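Local structure of putative carboxylesterase (Lactobacillus plantarum WCFS1, 3BJR) at residues M159-V171 with D204-D216. The protein is a putative carboxylesterase, probably a serine hydrolase that cleaves carboxylic ester bonds. Sequence-based numbering, arbitrary orientation.
Sequences MLKPNNVVLGYPV and DNQPTFIWTTADD
The indole of W211 lies flat over G168, whose CA stands 3.5 Å from the centroid of the six-membered ring and 5° off its normal, a CH-pi contact. A CB at G168 would collide with the ring. V166 CG1 meets the indole edge in plane, 3.6 Å from W211 CZ3, while the pyrrole edge points at the face of Y169, an edge-to-face pair with planes at 72°. With chi1 at 88°, CG of W211 sits between its backbone N and carbonyl carbon, swinging the indole back across strand 165-168. Replacing W211 by an alanine is likely to strip the cover from G168 CA and leave V166 CG1 and the face of Y169 without the indole edges they meet. On the other sheet face, L167 and I210 run side by side, CD1 to CG1 4.0 Å, and L167 also touches Y227. Five backbone hydrogen bonds, from V165 N to P207 O (2.9 Å) through Y169 N to W211 O, pair V165, V166, L167 and G168 with T208, F209, I210 and W211 in parallel. Beyond them, Y169 OH is hydrogen-bonded to H245 ND1; strand 125-131 lies next to 165-168, and 238-243 next to 208-213. Such parallel strands, beside a probable GxSxG nucleophile elbow at S132, are characteristic of the alpha/beta-hydrolase fold.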
HETATM    1  N   MSE A 159       1.203 -16.343 -25.988  1.00 31.11           N
HETATM    2  CA  MSE A 159       1.736 -15.188 -26.700  1.00 32.64           C
HETATM    3  C   MSE A 159       1.255 -13.864 -26.121  1.00 32.81           C
HETATM    4  O   MSE A 159       1.898 -12.839 -26.307  1.00 30.89           O
HETATM    5  CB  MSE A 159       1.390 -15.279 -28.195  1.00 31.88           C
HETATM    6  CG  MSE A 159       2.208 -16.402 -28.982  1.00 30.43           C
HETATM    7 SE   MSE A 159       4.079 -15.982 -29.043  0.75 38.60          SE
HETATM    8  CE  MSE A 159       4.147 -14.556 -30.316  1.00 19.70           C
ATOM      9  N   LEU A 160       0.145 -13.914 -25.384  1.00 32.09           N
ATOM     10  CA  LEU A 160      -0.486 -12.746 -24.780  1.00 32.49           C
ATOM     11  C   LEU A 160      -0.161 -12.585 -23.290  1.00 32.32           C
ATOM     12  O   LEU A 160      -0.590 -11.614 -22.635  1.00 34.63           O
ATOM     13  CB  LEU A 160      -2.020 -12.888 -24.951  1.00 32.23           C
ATOM     14  CG  LEU A 160      -2.516 -12.907 -26.392  1.00 29.34           C
ATOM     15  CD1 LEU A 160      -3.952 -13.419 -26.439  1.00 28.85           C
ATOM     16  CD2 LEU A 160      -2.352 -11.562 -27.106  1.00 28.91           C
ATOM     17  N   LYS A 161       0.630 -13.488 -22.747  1.00 31.76           N
ATOM     18  CA  LYS A 161       0.873 -13.450 -21.304  1.00 32.20           C
ATOM     19  C   LYS A 161       1.532 -12.180 -20.834  1.00 33.11           C
ATOM     20  O   LYS A 161       2.565 -11.799 -21.379  1.00 34.80           O
ATOM     21  CB  LYS A 161       1.687 -14.666 -20.851  1.00 29.94           C
ATOM     22  CG  LYS A 161       1.854 -14.805 -19.327  1.00 31.42           C
ATOM     23  CD  LYS A 161       2.491 -16.128 -18.998  1.00 31.63           C
ATOM     24  CE  LYS A 161       2.692 -16.321 -17.519  1.00 40.22           C
ATOM     25  NZ  LYS A 161       3.342 -17.638 -17.242  1.00 33.59           N
ATOM     26  N   PRO A 162       0.918 -11.485 -19.837  1.00 34.38           N
ATOM     27  CA  PRO A 162       1.657 -10.388 -19.222  1.00 33.41           C
ATOM     28  C   PRO A 162       2.507 -10.995 -18.125  1.00 33.18           C
ATOM     29  O   PRO A 162       1.999 -11.614 -17.216  1.00 36.81           O
ATOM     30  CB  PRO A 162       0.578  -9.500 -18.647  1.00 35.31           C
ATOM     31  CG  PRO A 162      -0.604 -10.457 -18.318  1.00 31.99           C
ATOM     32  CD  PRO A 162      -0.441 -11.636 -19.270  1.00 32.11           C
ATOM     33  N   ASN A 163       3.799 -10.818 -18.190  1.00 33.99           N
ATOM     34  CA  ASN A 163       4.640 -11.436 -17.196  1.00 36.24           C
ATOM     35  C   ASN A 163       4.434 -10.848 -15.789  1.00 37.78           C
ATOM     36  O   ASN A 163       4.455 -11.573 -14.796  1.00 41.92           O
ATOM     37  CB  ASN A 163       6.082 -11.492 -17.698  1.00 33.92           C
ATOM     38  CG  ASN A 163       6.208 -12.320 -18.945  1.00 36.19           C
ATOM     39  OD1 ASN A 163       6.598 -11.809 -19.989  1.00 29.44           O
ATOM     40  ND2 ASN A 163       5.836 -13.589 -18.864  1.00 31.63           N
ATOM     41  N   ASN A 164       4.234  -9.556 -15.707  1.00 41.08           N
ATOM     42  CA  ASN A 164       3.721  -8.922 -14.487  1.00 39.07           C
ATOM     43  C   ASN A 164       2.819  -7.825 -15.016  1.00 40.26           C
ATOM     44  O   ASN A 164       2.824  -7.579 -16.214  1.00 33.51           O
ATOM     45  CB  ASN A 164       4.840  -8.248 -13.701  1.00 39.79           C
ATOM     46  CG  ASN A 164       5.915  -9.196 -13.272  1.00 43.15           C
ATOM     47  OD1 ASN A 164       5.727 -10.020 -12.384  1.00 47.65           O
ATOM     48  ND2 ASN A 164       7.072  -9.062 -13.886  1.00 58.86           N
ATOM     49  N   VAL A 165       1.994  -7.217 -14.156  1.00 39.84           N
ATOM     50  CA  VAL A 165       1.296  -5.970 -14.520  1.00 34.81           C
ATOM     51  C   VAL A 165       1.567  -4.910 -13.417  1.00 32.53           C
ATOM     52  O   VAL A 165       1.825  -5.223 -12.278  1.00 34.67           O
ATOM     53  CB  VAL A 165      -0.221  -6.118 -14.830  1.00 35.43           C
ATOM     54  CG1 VAL A 165      -0.405  -7.143 -15.974  1.00 28.57           C
ATOM     55  CG2 VAL A 165      -1.017  -6.478 -13.609  1.00 32.79           C
ATOM     56  N   VAL A 166       1.579  -3.653 -13.830  1.00 33.53           N
ATOM     57  CA  VAL A 166       1.733  -2.517 -12.997  1.00 30.33           C
ATOM     58  C   VAL A 166       0.513  -1.634 -13.223  1.00 34.79           C
ATOM     59  O   VAL A 166       0.138  -1.392 -14.371  1.00 31.14           O
ATOM     60  CB  VAL A 166       2.986  -1.761 -13.381  1.00 31.35           C
ATOM     61  CG1 VAL A 166       3.001  -0.414 -12.741  1.00 31.81           C
ATOM     62  CG2 VAL A 166       4.276  -2.610 -13.057  1.00 29.73           C
ATOM     63  N   LEU A 167      -0.098  -1.155 -12.126  1.00 36.09           N
ATOM     64  CA  LEU A 167      -1.271  -0.241 -12.159  1.00 35.09           C
ATOM     65  C   LEU A 167      -0.911   0.992 -11.338  1.00 35.55           C
ATOM     66  O   LEU A 167      -0.570   0.850 -10.175  1.00 35.04           O
ATOM     67  CB  LEU A 167      -2.516  -0.914 -11.545  1.00 34.65           C
ATOM     68  CG  LEU A 167      -2.935  -2.315 -12.025  1.00 37.62           C
ATOM     69  CD1 LEU A 167      -4.166  -2.776 -11.204  1.00 36.60           C
ATOM     70  CD2 LEU A 167      -3.221  -2.309 -13.488  1.00 38.94           C
ATOM     71  N   GLY A 168      -0.952   2.173 -11.960  1.00 36.49           N
ATOM     72  CA  GLY A 168      -0.670   3.485 -11.326  1.00 36.12           C
ATOM     73  C   GLY A 168      -1.872   4.401 -11.445  1.00 36.31           C
ATOM     74  O   GLY A 168      -2.339   4.712 -12.545  1.00 35.85           O
ATOM     75  N   TYR A 169      -2.390   4.824 -10.299  1.00 35.53           N
ATOM     76  CA  TYR A 169      -3.595   5.644 -10.200  1.00 33.78           C
ATOM     77  C   TYR A 169      -4.725   5.129 -11.073  1.00 36.10           C
ATOM     78  O   TYR A 169      -5.288   5.872 -11.852  1.00 33.06           O
ATOM     79  CB  TYR A 169      -3.284   7.114 -10.508  1.00 35.52           C
ATOM     80  CG  TYR A 169      -2.086   7.594  -9.737  1.00 34.19           C
ATOM     81  CD1 TYR A 169      -2.159   7.785  -8.385  1.00 35.79           C
ATOM     82  CD2 TYR A 169      -0.859   7.797 -10.356  1.00 34.18           C
ATOM     83  CE1 TYR A 169      -1.043   8.169  -7.659  1.00 34.48           C
ATOM     84  CE2 TYR A 169       0.263   8.209  -9.641  1.00 35.28           C
ATOM     85  CZ  TYR A 169       0.165   8.381  -8.280  1.00 35.53           C
ATOM     86  OH  TYR A 169       1.265   8.794  -7.524  1.00 36.25           O
ATOM     87  N   PRO A 170      -5.095   3.857 -10.906  1.00 38.54           N
ATOM     88  CA  PRO A 170      -6.136   3.345 -11.777  1.00 37.86           C
ATOM     89  C   PRO A 170      -7.463   4.062 -11.581  1.00 37.87           C
ATOM     90  O   PRO A 170      -7.829   4.347 -10.465  1.00 41.59           O
ATOM     91  CB  PRO A 170      -6.253   1.866 -11.387  1.00 37.36           C
ATOM     92  CG  PRO A 170      -5.347   1.639 -10.234  1.00 37.34           C
ATOM     93  CD  PRO A 170      -4.618   2.868  -9.924  1.00 37.38           C
ATOM     94  N   VAL A 171      -8.176   4.289 -12.676  1.00 37.44           N
ATOM     95  CA  VAL A 171      -9.466   4.958 -12.705  1.00 37.68           C
ATOM     96  C   VAL A 171     -10.413   4.135 -13.560  1.00 36.77           C
ATOM     97  O   VAL A 171     -10.106   3.814 -14.667  1.00 36.51           O
ATOM     98  CB  VAL A 171      -9.350   6.423 -13.285  1.00 36.59           C
ATOM     99  CG1 VAL A 171     -10.741   7.002 -13.678  1.00 34.05           C
ATOM    100  CG2 VAL A 171      -8.598   7.323 -12.312  1.00 40.39           C
ATOM    101  N   ASP A 204      -5.093 -17.354 -13.630  1.00 40.77           N
ATOM    102  CA  ASP A 204      -4.223 -16.867 -14.708  1.00 42.46           C
ATOM    103  C   ASP A 204      -3.769 -15.412 -14.499  1.00 38.90           C
ATOM    104  O   ASP A 204      -2.923 -14.903 -15.278  1.00 38.46           O
ATOM    105  CB  ASP A 204      -4.893 -17.014 -16.091  1.00 44.82           C
ATOM    106  CG  ASP A 204      -5.166 -18.454 -16.476  1.00 49.15           C
ATOM    107  OD1 ASP A 204      -4.288 -19.312 -16.207  1.00 43.20           O
ATOM    108  OD2 ASP A 204      -6.268 -18.668 -17.064  1.00 54.42           O
ATOM    109  N   ASN A 205      -4.331 -14.726 -13.500  1.00 37.93           N
ATOM    110  CA  ASN A 205      -3.844 -13.381 -13.183  1.00 37.01           C
ATOM    111  C   ASN A 205      -2.408 -13.558 -12.722  1.00 33.20           C
ATOM    112  O   ASN A 205      -2.081 -14.439 -11.912  1.00 33.39           O
ATOM    113  CB  ASN A 205      -4.639 -12.648 -12.086  1.00 36.31           C
ATOM    114  CG  ASN A 205      -5.953 -12.114 -12.566  1.00 36.53           C
ATOM    115  OD1 ASN A 205      -6.791 -12.858 -13.006  1.00 37.03           O
ATOM    116  ND2 ASN A 205      -6.147 -10.817 -12.455  1.00 39.06           N
ATOM    117  N   GLN A 206      -1.581 -12.698 -13.258  1.00 31.06           N
ATOM    118  CA  GLN A 206      -0.155 -12.624 -12.990  1.00 33.70           C
ATOM    119  C   GLN A 206       0.171 -11.596 -11.920  1.00 35.86           C
ATOM    120  O   GLN A 206      -0.691 -10.781 -11.598  1.00 38.94           O
ATOM    121  CB  GLN A 206       0.554 -12.279 -14.320  1.00 31.41           C
ATOM    122  CG  GLN A 206       0.274 -13.356 -15.374  1.00 28.26           C
ATOM    123  CD  GLN A 206       0.702 -14.724 -14.897  1.00 36.62           C
ATOM    124  OE1 GLN A 206       1.831 -14.885 -14.500  1.00 36.23           O
ATOM    125  NE2 GLN A 206      -0.206 -15.718 -14.929  1.00 35.32           N
ATOM    126  N   PRO A 207       1.398 -11.647 -11.348  1.00 34.67           N
ATOM    127  CA  PRO A 207       1.815 -10.718 -10.294  1.00 33.54           C
ATOM    128  C   PRO A 207       1.529  -9.266 -10.633  1.00 36.12           C
ATOM    129  O   PRO A 207       1.802  -8.821 -11.761  1.00 34.19           O
ATOM    130  CB  PRO A 207       3.298 -10.970 -10.165  1.00 30.89           C
ATOM    131  CG  PRO A 207       3.432 -12.449 -10.508  1.00 36.78           C
ATOM    132  CD  PRO A 207       2.450 -12.650 -11.619  1.00 36.53           C
ATOM    133  N   THR A 208       1.022  -8.535  -9.630  1.00 35.43           N
ATOM    134  CA  THR A 208       0.531  -7.188  -9.827  1.00 35.49           C
ATOM    135  C   THR A 208       1.082  -6.186  -8.822  1.00 34.81           C
ATOM    136  O   THR A 208       0.980  -6.380  -7.617  1.00 31.92           O
ATOM    137  CB  THR A 208      -1.015  -7.210  -9.748  1.00 35.54           C
ATOM    138  OG1 THR A 208      -1.519  -8.171 -10.694  1.00 32.18           O
ATOM    139  CG2 THR A 208      -1.657  -5.801 -10.031  1.00 32.91           C
ATOM    140  N   PHE A 209       1.616  -5.085  -9.338  1.00 31.54           N
ATOM    141  CA  PHE A 209       2.115  -3.984  -8.534  1.00 31.77           C
ATOM    142  C   PHE A 209       1.139  -2.850  -8.731  1.00 32.43           C
ATOM    143  O   PHE A 209       0.930  -2.397  -9.836  1.00 34.55           O
ATOM    144  CB  PHE A 209       3.498  -3.528  -8.983  1.00 28.75           C
ATOM    145  CG  PHE A 209       4.042  -2.411  -8.189  1.00 34.53           C
ATOM    146  CD1 PHE A 209       3.792  -1.119  -8.516  1.00 35.17           C
ATOM    147  CD2 PHE A 209       4.807  -2.675  -7.051  1.00 30.14           C
ATOM    148  CE1 PHE A 209       4.322  -0.065  -7.757  1.00 32.07           C
ATOM    149  CE2 PHE A 209       5.325  -1.649  -6.307  1.00 32.70           C
ATOM    150  CZ  PHE A 209       5.077  -0.356  -6.630  1.00 29.09           C
ATOM    151  N   ILE A 210       0.569  -2.366  -7.631  1.00 34.65           N
ATOM    152  CA  ILE A 210      -0.394  -1.287  -7.679  1.00 35.42           C
ATOM    153  C   ILE A 210       0.004  -0.150  -6.761  1.00 35.28           C
ATOM    154  O   ILE A 210       0.446  -0.374  -5.639  1.00 36.03           O
ATOM    155  CB  ILE A 210      -1.791  -1.726  -7.171  1.00 34.53           C
ATOM    156  CG1 ILE A 210      -2.211  -3.068  -7.723  1.00 33.79           C
ATOM    157  CG2 ILE A 210      -2.856  -0.675  -7.507  1.00 37.96           C
ATOM    158  CD1 ILE A 210      -3.331  -3.729  -6.908  1.00 34.93           C
ATOM    159  N   TRP A 211      -0.174   1.071  -7.252  1.00 39.17           N
ATOM    160  CA  TRP A 211      -0.105   2.254  -6.414  1.00 38.02           C
ATOM    161  C   TRP A 211      -1.173   3.239  -6.846  1.00 37.79           C
ATOM    162  O   TRP A 211      -1.553   3.312  -8.026  1.00 35.09           O
ATOM    163  CB  TRP A 211       1.277   2.884  -6.335  1.00 37.01           C
ATOM    164  CG  TRP A 211       1.619   3.874  -7.353  1.00 40.58           C
ATOM    165  CD1 TRP A 211       1.626   5.224  -7.206  1.00 40.13           C
ATOM    166  CD2 TRP A 211       2.094   3.608  -8.671  1.00 36.33           C
ATOM    167  NE1 TRP A 211       2.030   5.820  -8.374  1.00 39.05           N
ATOM    168  CE2 TRP A 211       2.350   4.847  -9.279  1.00 37.86           C
ATOM    169  CE3 TRP A 211       2.330   2.448  -9.384  1.00 38.80           C
ATOM    170  CZ2 TRP A 211       2.802   4.956 -10.588  1.00 42.74           C
ATOM    171  CZ3 TRP A 211       2.799   2.548 -10.671  1.00 42.42           C
ATOM    172  CH2 TRP A 211       3.021   3.794 -11.266  1.00 41.67           C
ATOM    173  N   THR A 212      -1.720   3.941  -5.856  1.00 37.54           N
ATOM    174  CA  THR A 212      -2.723   4.975  -6.135  1.00 36.06           C
ATOM    175  C   THR A 212      -2.700   6.003  -5.003  1.00 35.35           C
ATOM    176  O   THR A 212      -1.807   5.972  -4.108  1.00 31.60           O
ATOM    177  CB  THR A 212      -4.145   4.378  -6.419  1.00 36.96           C
ATOM    178  OG1 THR A 212      -4.989   5.371  -7.033  1.00 34.24           O
ATOM    179  CG2 THR A 212      -4.772   3.887  -5.202  1.00 28.68           C
ATOM    180  N   THR A 213      -3.639   6.938  -5.075  1.00 33.45           N
ATOM    181  CA  THR A 213      -3.774   7.986  -4.069  1.00 32.12           C
ATOM    182  C   THR A 213      -4.936   7.692  -3.103  1.00 32.66           C
ATOM    183  O   THR A 213      -5.999   7.169  -3.515  1.00 33.31           O
ATOM    184  CB  THR A 213      -3.896   9.377  -4.735  1.00 32.85           C
ATOM    185  OG1 THR A 213      -3.934  10.368  -3.710  1.00 35.56           O
ATOM    186  CG2 THR A 213      -5.149   9.474  -5.655  1.00 30.17           C
ATOM    187  N   ALA A 214      -4.719   7.978  -1.806  1.00 31.08           N
ATOM    188  CA  ALA A 214      -5.707   7.727  -0.771  1.00 31.10           C
ATOM    189  C   ALA A 214      -6.702   8.885  -0.587  1.00 34.81           C
ATOM    190  O   ALA A 214      -7.839   8.656  -0.151  1.00 35.33           O
ATOM    191  CB  ALA A 214      -4.999   7.465   0.579  1.00 30.66           C
ATOM    192  N   ASP A 215      -6.297  10.102  -0.976  1.00 32.36           N
ATOM    193  CA  ASP A 215      -7.021  11.288  -0.562  1.00 32.21           C
ATOM    194  C   ASP A 215      -7.606  12.121  -1.688  1.00 35.34           C
ATOM    195  O   ASP A 215      -7.632  13.340  -1.612  1.00 35.67           O
ATOM    196  CB  ASP A 215      -6.114  12.143   0.353  1.00 34.38           C
ATOM    197  CG  ASP A 215      -4.880  12.685  -0.355  1.00 34.02           C
ATOM    198  OD1 ASP A 215      -4.298  11.970  -1.187  1.00 35.35           O
ATOM    199  OD2 ASP A 215      -4.480  13.838  -0.062  1.00 38.06           O
ATOM    200  N   ASP A 216      -8.049  11.463  -2.747  1.00 36.91           N
ATOM    201  CA  ASP A 216      -8.780  12.180  -3.783  1.00 36.57           C
ATOM    202  C   ASP A 216     -10.233  12.103  -3.315  1.00 37.98           C
ATOM    203  O   ASP A 216     -10.849  11.044  -3.402  1.00 40.39           O
ATOM    204  CB  ASP A 216      -8.629  11.537  -5.149  1.00 37.55           C
ATOM    205  CG  ASP A 216      -9.391  12.308  -6.238  1.00 36.72           C
ATOM    206  OD1 ASP A 216     -10.335  13.063  -5.902  1.00 38.32           O
ATOM    207  OD2 ASP A 216      -9.053  12.165  -7.416  1.00 38.14           O
TER
HETATM  208  O   HOH W   1       2.902 -17.762 -14.485  1.00 50.51           O
HETATM  209  O   HOH W   2       4.104 -14.052 -14.660  1.00 36.92           O
HETATM  210  O   HOH W   3      -7.323   4.404  -7.748  1.00 33.45           O